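Local structure of uncharacterized protein (Candida albicans, 5K04) at residues W254-K259 with D287-R292; I279-I284 with A313-Y318. The protein serves as the MDM20 subunit, the non-catalytic partner in the NatB N-terminal acetyltransferase complex, and probably supports NAT3 as that subunit acetylates protein N termini. All blocks are in the same frame, centred on the assembly; numbering follows the deposited sequence.

Overall arrangement
Helix 277-289 is the element shared by the two contacts. Contact 2 uses its middle, with helix 311-315 and the turn 315-318. Contact 1 uses its C-terminal end, with helix 248-260. The centres are about 14 Å apart, and the two contacts touch directly where Ile255 of contact 1 packs on Leu282 and where Ile288 packs on Tyr318 of contact 2. Contact 2 is buried and rests on aliphatic and aromatic groups, with an aspartate turned to polar partners; NAT3 also reaches its second segment. Contact 1 is only partly buried, and the alkyl chain of an exposed lysine does much of its work. Neither has a hydrogen bond between its segments.

Contact 1. Residues W254-K259 with D287-R292; sequences WILSGK and DILYSR
Leu289 and Tyr290, at the Schellman motif that ends helix 277-289, pack against Ile255 and Lys259 of helix 248-260 in the all-helical array of this TPR-clan family. The CB of Leu289 points at the neighbouring helix, and CG, anti to the backbone N (chi1 -175°), is carried out against Lys259 CD. Its CD2 comes to 3.2 Å from Ile255 O, a close approach to a carbonyl that already accepts the helical bond from Lys259 N. The same methyl lies 3.7 Å from Ile255 CG1, while the other branch, CD1, meets Leu256 CD1 more loosely at 4.3 Å.

Lys259 reaches across by its methylenes. Its CD sits over the centre of the Tyr290 ring, 3.6 Å from the centroid and 13° off the normal, a CH-pi contact over the face. The lysine and tyrosine side chains run past one another in opposite directions, bringing Tyr290 OH to 3.3 Å from Lys259 CB. Farther out, CE passes 3.2 Å from Leu289 O. The ammonium is 5.3 Å from the ring centroid when measured from NZ, at most a weak cation-pi attraction.

In the next shell, Tyr290 OH donates a hydrogen bond to Lys263 O, which anchors the far end of the ring to the chain just after helix 248-260. Leu268 packs on both Ile255 and Tyr290. Tyr290 itself has already left helical geometry, and Ser291, at positive phi, is the C-prime residue that turns the chain: Ser291 N bonds to Ile288 O, and Arg292 N reaches back to Asp287 O at 2.8 Å.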
ATOM      1  N   TRP A 254      -2.187 -32.813   9.133  1.00 52.25           N
ATOM      2  CA  TRP A 254      -2.586 -33.955   9.953  1.00 53.80           C
ATOM      3  C   TRP A 254      -2.949 -35.171   9.107  1.00 49.69           C
ATOM      4  O   TRP A 254      -2.612 -36.303   9.477  1.00 42.84           O
ATOM      5  CB  TRP A 254      -3.756 -33.568  10.855  1.00 48.83           C
ATOM      6  CG  TRP A 254      -4.255 -34.682  11.723  1.00 45.53           C
ATOM      7  CD1 TRP A 254      -3.692 -35.142  12.888  1.00 54.09           C
ATOM      8  CD2 TRP A 254      -5.438 -35.461  11.515  1.00 47.04           C
ATOM      9  NE1 TRP A 254      -4.447 -36.177  13.402  1.00 54.56           N
ATOM     10  CE2 TRP A 254      -5.522 -36.388  12.575  1.00 49.08           C
ATOM     11  CE3 TRP A 254      -6.428 -35.473  10.526  1.00 55.02           C
ATOM     12  CZ2 TRP A 254      -6.557 -37.301  12.679  1.00 57.28           C
ATOM     13  CZ3 TRP A 254      -7.448 -36.396  10.620  1.00 56.71           C
ATOM     14  CH2 TRP A 254      -7.510 -37.293  11.693  1.00 60.74           C
ATOM     15  N   ILE A 255      -3.653 -34.971   7.983  1.00 53.47           N
ATOM     16  CA  ILE A 255      -3.986 -36.115   7.130  1.00 60.31           C
ATOM     17  C   ILE A 255      -2.781 -36.537   6.304  1.00 56.10           C
ATOM     18  O   ILE A 255      -2.589 -37.728   6.029  1.00 40.76           O
ATOM     19  CB  ILE A 255      -5.196 -35.822   6.218  1.00 55.58           C
ATOM     20  CG1 ILE A 255      -4.893 -34.696   5.224  1.00 51.01           C
ATOM     21  CG2 ILE A 255      -6.453 -35.549   7.040  1.00 54.81           C
ATOM     22  CD1 ILE A 255      -5.910 -34.550   4.117  1.00 52.17           C
ATOM     23  N   LEU A 256      -1.965 -35.569   5.887  1.00 59.71           N
ATOM     24  CA  LEU A 256      -0.729 -35.892   5.191  1.00 62.88           C
ATOM     25  C   LEU A 256       0.146 -36.792   6.054  1.00 54.17           C
ATOM     26  O   LEU A 256       0.464 -37.923   5.676  1.00 42.35           O
ATOM     27  CB  LEU A 256       0.012 -34.606   4.812  1.00 55.53           C
ATOM     28  CG  LEU A 256       1.380 -34.855   4.172  1.00 56.98           C
ATOM     29  CD1 LEU A 256       1.233 -35.704   2.925  1.00 59.51           C
ATOM     30  CD2 LEU A 256       2.081 -33.561   3.857  1.00 50.03           C
ATOM     31  N   SER A 257       0.521 -36.303   7.239  1.00 54.24           N
ATOM     32  CA  SER A 257       1.377 -37.084   8.118  1.00 52.70           C
ATOM     33  C   SER A 257       0.703 -38.387   8.530  1.00 52.62           C
ATOM     34  O   SER A 257       1.375 -39.417   8.674  1.00 45.00           O
ATOM     35  CB  SER A 257       1.774 -36.244   9.341  1.00 41.66           C
ATOM     36  OG  SER A 257       0.639 -35.694   9.994  1.00 40.86           O
ATOM     37  N   GLY A 258      -0.620 -38.367   8.698  1.00 54.29           N
ATOM     38  CA  GLY A 258      -1.334 -39.594   9.023  1.00 59.65           C
ATOM     39  C   GLY A 258      -1.131 -40.680   7.983  1.00 62.45           C
ATOM     40  O   GLY A 258      -0.840 -41.834   8.312  1.00 59.46           O
ATOM     41  N   LYS A 259      -1.276 -40.324   6.704  1.00 66.39           N
ATOM     42  CA  LYS A 259      -1.025 -41.300   5.647  1.00 60.27           C
ATOM     43  C   LYS A 259       0.437 -41.725   5.639  1.00 57.43           C
ATOM     44  O   LYS A 259       0.749 -42.907   5.468  1.00 47.87           O
ATOM     45  CB  LYS A 259      -1.426 -40.724   4.288  1.00 55.60           C
ATOM     46  CG  LYS A 259      -1.205 -41.694   3.127  1.00 62.63           C
ATOM     47  CD  LYS A 259      -2.089 -41.364   1.956  1.00 64.11           C
ATOM     48  CE  LYS A 259      -1.372 -41.639   0.651  1.00 69.64           C
ATOM     49  NZ  LYS A 259      -0.846 -43.019   0.565  1.00 74.63           N
ATOM     50  N   ASP A 287      -9.994 -37.443   0.246  1.00 64.86           N
ATOM     51  CA  ASP A 287     -10.234 -38.275  -0.933  1.00 62.31           C
ATOM     52  C   ASP A 287      -9.077 -38.173  -1.921  1.00 60.46           C
ATOM     53  O   ASP A 287      -8.586 -39.188  -2.429  1.00 57.42           O
ATOM     54  CB  ASP A 287     -11.540 -37.866  -1.611  1.00 65.43           C
ATOM     55  CG  ASP A 287     -12.752 -38.181  -0.772  1.00 65.59           C
ATOM     56  OD1 ASP A 287     -12.579 -38.821   0.287  1.00 64.23           O
ATOM     57  OD2 ASP A 287     -13.867 -37.779  -1.169  1.00 61.35           O
ATOM     58  N   ILE A 288      -8.636 -36.949  -2.210  1.00 63.91           N
ATOM     59  CA  ILE A 288      -7.508 -36.744  -3.115  1.00 66.89           C
ATOM     60  C   ILE A 288      -6.269 -37.462  -2.589  1.00 65.88           C
ATOM     61  O   ILE A 288      -5.566 -38.153  -3.335  1.00 58.66           O
ATOM     62  CB  ILE A 288      -7.264 -35.235  -3.298  1.00 61.42           C
ATOM     63  CG1 ILE A 288      -8.409 -34.611  -4.094  1.00 63.59           C
ATOM     64  CG2 ILE A 288      -5.909 -34.959  -3.943  1.00 51.49           C
ATOM     65  CD1 ILE A 288      -8.400 -33.091  -4.095  1.00 59.64           C
ATOM     66  N   LEU A 289      -6.000 -37.315  -1.289  1.00 67.05           N
ATOM     67  CA  LEU A 289      -4.799 -37.877  -0.677  1.00 64.63           C
ATOM     68  C   LEU A 289      -4.763 -39.400  -0.765  1.00 62.70           C
ATOM     69  O   LEU A 289      -3.678 -39.993  -0.800  1.00 56.69           O
ATOM     70  CB  LEU A 289      -4.720 -37.433   0.784  1.00 60.12           C
ATOM     71  CG  LEU A 289      -3.475 -37.834   1.563  1.00 62.10           C
ATOM     72  CD1 LEU A 289      -2.250 -37.227   0.904  1.00 48.43           C
ATOM     73  CD2 LEU A 289      -3.592 -37.373   3.014  1.00 62.59           C
ATOM     74  N   TYR A 290      -5.928 -40.047  -0.790  1.00 59.59           N
ATOM     75  CA  TYR A 290      -6.016 -41.500  -0.847  1.00 63.08           C
ATOM     76  C   TYR A 290      -6.504 -41.980  -2.205  1.00 59.74           C
ATOM     77  O   TYR A 290      -7.012 -43.100  -2.319  1.00 56.63           O
ATOM     78  CB  TYR A 290      -6.912 -42.030   0.279  1.00 67.91           C
ATOM     79  CG  TYR A 290      -6.195 -42.111   1.622  1.00 68.03           C
ATOM     80  CD1 TYR A 290      -6.006 -40.972   2.406  1.00 54.88           C
ATOM     81  CD2 TYR A 290      -5.693 -43.323   2.098  1.00 64.49           C
ATOM     82  CE1 TYR A 290      -5.341 -41.036   3.625  1.00 58.13           C
ATOM     83  CE2 TYR A 290      -5.033 -43.395   3.323  1.00 61.28           C
ATOM     84  CZ  TYR A 290      -4.854 -42.249   4.081  1.00 57.91           C
ATOM     85  OH  TYR A 290      -4.195 -42.318   5.290  1.00 48.74           O
ATOM     86  N   SER A 291      -6.363 -41.140  -3.233  1.00 68.12           N
ATOM     87  CA  SER A 291      -6.684 -41.507  -4.615  1.00 72.47           C
ATOM     88  C   SER A 291      -8.098 -42.084  -4.743  1.00 69.99           C
ATOM     89  O   SER A 291      -8.338 -43.057  -5.461  1.00 63.98           O
ATOM     90  CB  SER A 291      -5.629 -42.469  -5.166  1.00 70.90           C
ATOM     91  OG  SER A 291      -4.336 -41.878  -5.048  1.00 60.35           O
ATOM     92  N   ARG A 292      -9.047 -41.455  -4.053  1.00 71.06           N
ATOM     93  CA  ARG A 292     -10.455 -41.822  -4.067  1.00 70.18           C
ATOM     94  C   ARG A 292     -11.268 -40.798  -4.862  1.00 77.12           C
ATOM     95  O   ARG A 292     -10.767 -39.750  -5.284  1.00 79.31           O
ATOM     96  CB  ARG A 292     -10.997 -41.938  -2.644  1.00 68.18           C
ATOM     97  CG  ARG A 292     -10.337 -42.992  -1.792  1.00 72.46           C
ATOM     98  CD  ARG A 292     -10.725 -42.790  -0.332  1.00 76.46           C
ATOM     99  NE  ARG A 292     -12.137 -43.067  -0.069  1.00 83.81           N
ATOM    100  CZ  ARG A 292     -12.583 -44.182   0.505  1.00 92.49           C
ATOM    101  NH1 ARG A 292     -11.724 -45.126   0.884  1.00 94.73           N
ATOM    102  NH2 ARG A 292     -13.885 -44.357   0.708  1.00 94.23           N
TER

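Contact 2. Residues I279-I284 with A313-Y318; sequences ISLLKI and ADLSQY
Ile284 meets Tyr318 and Leu315 with its two branches, and following it outward shows how helix 277-289 holds the turn 315-318. Its CB points toward the other segment and divides there. The short branch, CG2, is anti to the backbone N and stands over the centre of the Tyr318 ring, 3.9 Å from the centroid and only 3° off the normal, which makes a CH-pi contact over the face. The long branch leaves through CG1, anti to the carbonyl carbon (chi1 -49°), and ends in CD1. That methyl touches Leu315 CD2 at 3.6 Å and also lies 4.0 Å from Tyr318 CE2, so the tip bridges two side chains. The opposite face of the ring is covered by Gln317 CG, and the aromatic plane is sandwiched between two aliphatic groups.

One turn earlier, Leu281 approaches the edge of the same ring: its CD2 is 4.2 Å from Tyr318 CE2 and 3.9 Å from Asp314 CB. Its CD1 lies against the aspartate, 3.9 Å from Asp314 CG. The leucine and aspartate side chains cross at about a right angle. The carboxylate finds its polar partners elsewhere: Asp314 OD2 takes a salt bridge from Arg277 and a hydrogen bond from Tyr301. Tyr318 OH is likewise hydrogen-bonded to Glu285.

Tyr318 is brought round to the helix by a type I beta turn from Leu315, closed by Tyr318 N to Leu315 O at 2.8 Å. Gln317 NE2 is hydrogen-bonded to Thr49 OG1 of the NAT3 subunit, Tyr84 of the same subunit packs on Asp314, and coenzyme A is about 12 Å from the Asp314 side chain. The packing of helix 277-289 against helix 311-315 and the turn 315-318 is consistent with the TPR-like helical array of this family, beside the NAT3 interface.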
ATOM      1  N   ILE A 279     -13.648 -29.173   8.069  1.00 44.19           N
ATOM      2  CA  ILE A 279     -13.671 -30.629   7.977  1.00 48.28           C
ATOM      3  C   ILE A 279     -14.400 -31.068   6.710  1.00 51.27           C
ATOM      4  O   ILE A 279     -14.048 -32.084   6.098  1.00 41.07           O
ATOM      5  CB  ILE A 279     -14.313 -31.228   9.242  1.00 50.83           C
ATOM      6  CG1 ILE A 279     -13.391 -31.051  10.442  1.00 51.49           C
ATOM      7  CG2 ILE A 279     -14.701 -32.706   9.042  1.00 46.44           C
ATOM      8  CD1 ILE A 279     -14.032 -31.519  11.740  1.00 58.21           C
ATOM      9  N   SER A 280     -15.400 -30.296   6.278  1.00 57.23           N
ATOM     10  CA  SER A 280     -16.119 -30.637   5.057  1.00 50.88           C
ATOM     11  C   SER A 280     -15.213 -30.518   3.844  1.00 42.71           C
ATOM     12  O   SER A 280     -15.224 -31.383   2.965  1.00 42.41           O
ATOM     13  CB  SER A 280     -17.346 -29.744   4.920  1.00 46.84           C
ATOM     14  OG  SER A 280     -18.272 -30.046   5.945  1.00 42.85           O
ATOM     15  N   LEU A 281     -14.395 -29.464   3.800  1.00 50.12           N
ATOM     16  CA  LEU A 281     -13.408 -29.334   2.735  1.00 47.11           C
ATOM     17  C   LEU A 281     -12.306 -30.370   2.887  1.00 47.33           C
ATOM     18  O   LEU A 281     -11.789 -30.885   1.888  1.00 41.85           O
ATOM     19  CB  LEU A 281     -12.809 -27.924   2.729  1.00 46.96           C
ATOM     20  CG  LEU A 281     -13.721 -26.802   2.234  1.00 56.31           C
ATOM     21  CD1 LEU A 281     -13.028 -25.458   2.306  1.00 58.45           C
ATOM     22  CD2 LEU A 281     -14.200 -27.067   0.818  1.00 52.03           C
ATOM     23  N   LEU A 282     -11.936 -30.686   4.130  1.00 52.84           N
ATOM     24  CA  LEU A 282     -10.851 -31.636   4.354  1.00 56.36           C
ATOM     25  C   LEU A 282     -11.192 -33.000   3.781  1.00 52.28           C
ATOM     26  O   LEU A 282     -10.313 -33.696   3.262  1.00 41.10           O
ATOM     27  CB  LEU A 282     -10.555 -31.758   5.843  1.00 55.00           C
ATOM     28  CG  LEU A 282      -9.301 -32.561   6.176  1.00 55.06           C
ATOM     29  CD1 LEU A 282      -8.065 -31.802   5.706  1.00 44.88           C
ATOM     30  CD2 LEU A 282      -9.236 -32.841   7.673  1.00 56.71           C
ATOM     31  N   LYS A 283     -12.473 -33.391   3.862  1.00 57.40           N
ATOM     32  CA  LYS A 283     -12.913 -34.678   3.329  1.00 52.68           C
ATOM     33  C   LYS A 283     -12.643 -34.776   1.835  1.00 53.96           C
ATOM     34  O   LYS A 283     -12.311 -35.858   1.332  1.00 46.23           O
ATOM     35  CB  LYS A 283     -14.396 -34.884   3.629  1.00 46.62           C
ATOM     36  CG  LYS A 283     -14.657 -35.289   5.063  1.00 52.36           C
ATOM     37  CD  LYS A 283     -16.121 -35.578   5.314  1.00 63.10           C
ATOM     38  CE  LYS A 283     -16.358 -36.053   6.752  1.00 80.47           C
ATOM     39  NZ  LYS A 283     -15.843 -37.436   7.038  1.00 90.83           N
ATOM     40  N   ILE A 284     -12.750 -33.648   1.126  1.00 61.50           N
ATOM     41  CA  ILE A 284     -12.310 -33.583  -0.264  1.00 58.78           C
ATOM     42  C   ILE A 284     -10.807 -33.777  -0.348  1.00 53.82           C
ATOM     43  O   ILE A 284     -10.304 -34.546  -1.177  1.00 51.96           O
ATOM     44  CB  ILE A 284     -12.722 -32.247  -0.901  1.00 51.29           C
ATOM     45  CG1 ILE A 284     -14.203 -31.964  -0.632  1.00 53.85           C
ATOM     46  CG2 ILE A 284     -12.437 -32.291  -2.392  1.00 52.10           C
ATOM     47  CD1 ILE A 284     -14.678 -30.630  -1.150  1.00 47.72           C
ATOM     48  N   ALA A 313     -16.009 -20.257  -4.074  1.00 50.32           N
ATOM     49  CA  ALA A 313     -14.562 -20.077  -3.959  1.00 50.82           C
ATOM     50  C   ALA A 313     -13.907 -21.284  -3.292  1.00 43.61           C
ATOM     51  O   ALA A 313     -12.780 -21.657  -3.636  1.00 33.19           O
ATOM     52  CB  ALA A 313     -14.247 -18.786  -3.195  1.00 36.48           C
ATOM     53  N   ASP A 314     -14.611 -21.918  -2.365  1.00 46.60           N
ATOM     54  CA  ASP A 314     -14.082 -23.104  -1.709  1.00 43.57           C
ATOM     55  C   ASP A 314     -14.003 -24.302  -2.670  1.00 46.58           C
ATOM     56  O   ASP A 314     -13.013 -25.044  -2.668  1.00 36.68           O
ATOM     57  CB  ASP A 314     -14.948 -23.422  -0.486  1.00 42.50           C
ATOM     58  CG  ASP A 314     -14.803 -22.379   0.654  1.00 41.05           C
ATOM     59  OD1 ASP A 314     -13.962 -21.454   0.556  1.00 32.25           O
ATOM     60  OD2 ASP A 314     -15.536 -22.504   1.664  1.00 31.52           O
ATOM     61  N   LEU A 315     -15.031 -24.515  -3.498  1.00 55.09           N
ATOM     62  CA  LEU A 315     -15.056 -25.707  -4.349  1.00 53.12           C
ATOM     63  C   LEU A 315     -14.302 -25.536  -5.665  1.00 53.66           C
ATOM     64  O   LEU A 315     -13.635 -26.473  -6.126  1.00 43.39           O
ATOM     65  CB  LEU A 315     -16.499 -26.123  -4.644  1.00 46.67           C
ATOM     66  CG  LEU A 315     -17.209 -26.744  -3.448  1.00 50.32           C
ATOM     67  CD1 LEU A 315     -18.649 -27.089  -3.801  1.00 56.17           C
ATOM     68  CD2 LEU A 315     -16.458 -27.986  -2.923  1.00 42.33           C
ATOM     69  N   SER A 316     -14.390 -24.353  -6.276  1.00 59.89           N
ATOM     70  CA  SER A 316     -13.816 -24.129  -7.597  1.00 64.20           C
ATOM     71  C   SER A 316     -12.306 -24.295  -7.614  1.00 63.95           C
ATOM     72  O   SER A 316     -11.722 -24.375  -8.702  1.00 66.60           O
ATOM     73  CB  SER A 316     -14.197 -22.733  -8.099  1.00 58.03           C
ATOM     74  OG  SER A 316     -13.714 -21.731  -7.218  1.00 56.05           O
ATOM     75  N   GLN A 317     -11.665 -24.348  -6.448  1.00 59.62           N
ATOM     76  CA  GLN A 317     -10.236 -24.625  -6.407  1.00 64.13           C
ATOM     77  C   GLN A 317      -9.922 -26.093  -6.672  1.00 63.94           C
ATOM     78  O   GLN A 317      -8.765 -26.430  -6.941  1.00 59.94           O
ATOM     79  CB  GLN A 317      -9.668 -24.209  -5.054  1.00 61.61           C
ATOM     80  CG  GLN A 317      -9.986 -25.173  -3.939  1.00 67.97           C
ATOM     81  CD  GLN A 317      -9.468 -24.680  -2.610  1.00 80.65           C
ATOM     82  OE1 GLN A 317      -8.406 -25.106  -2.138  1.00 80.94           O
ATOM     83  NE2 GLN A 317     -10.212 -23.763  -1.999  1.00 87.26           N
ATOM     84  N   TYR A 318     -10.916 -26.970  -6.583  1.00 62.40           N
ATOM     85  CA  TYR A 318     -10.763 -28.369  -6.938  1.00 59.97           C
ATOM     86  C   TYR A 318     -11.244 -28.586  -8.364  1.00 60.50           C
ATOM     87  O   TYR A 318     -11.844 -27.707  -8.987  1.00 60.69           O
ATOM     88  CB  TYR A 318     -11.533 -29.274  -5.967  1.00 56.94           C
ATOM     89  CG  TYR A 318     -11.170 -29.050  -4.513  1.00 58.66           C
ATOM     90  CD1 TYR A 318      -9.926 -29.435  -4.022  1.00 52.61           C
ATOM     91  CD2 TYR A 318     -12.065 -28.458  -3.633  1.00 59.90           C
ATOM     92  CE1 TYR A 318      -9.585 -29.243  -2.698  1.00 58.96           C
ATOM     93  CE2 TYR A 318     -11.727 -28.249  -2.304  1.00 61.54           C
ATOM     94  CZ  TYR A 318     -10.483 -28.649  -1.843  1.00 56.62           C
ATOM     95  OH  TYR A 318     -10.130 -28.453  -0.531  1.00 43.14           O
TER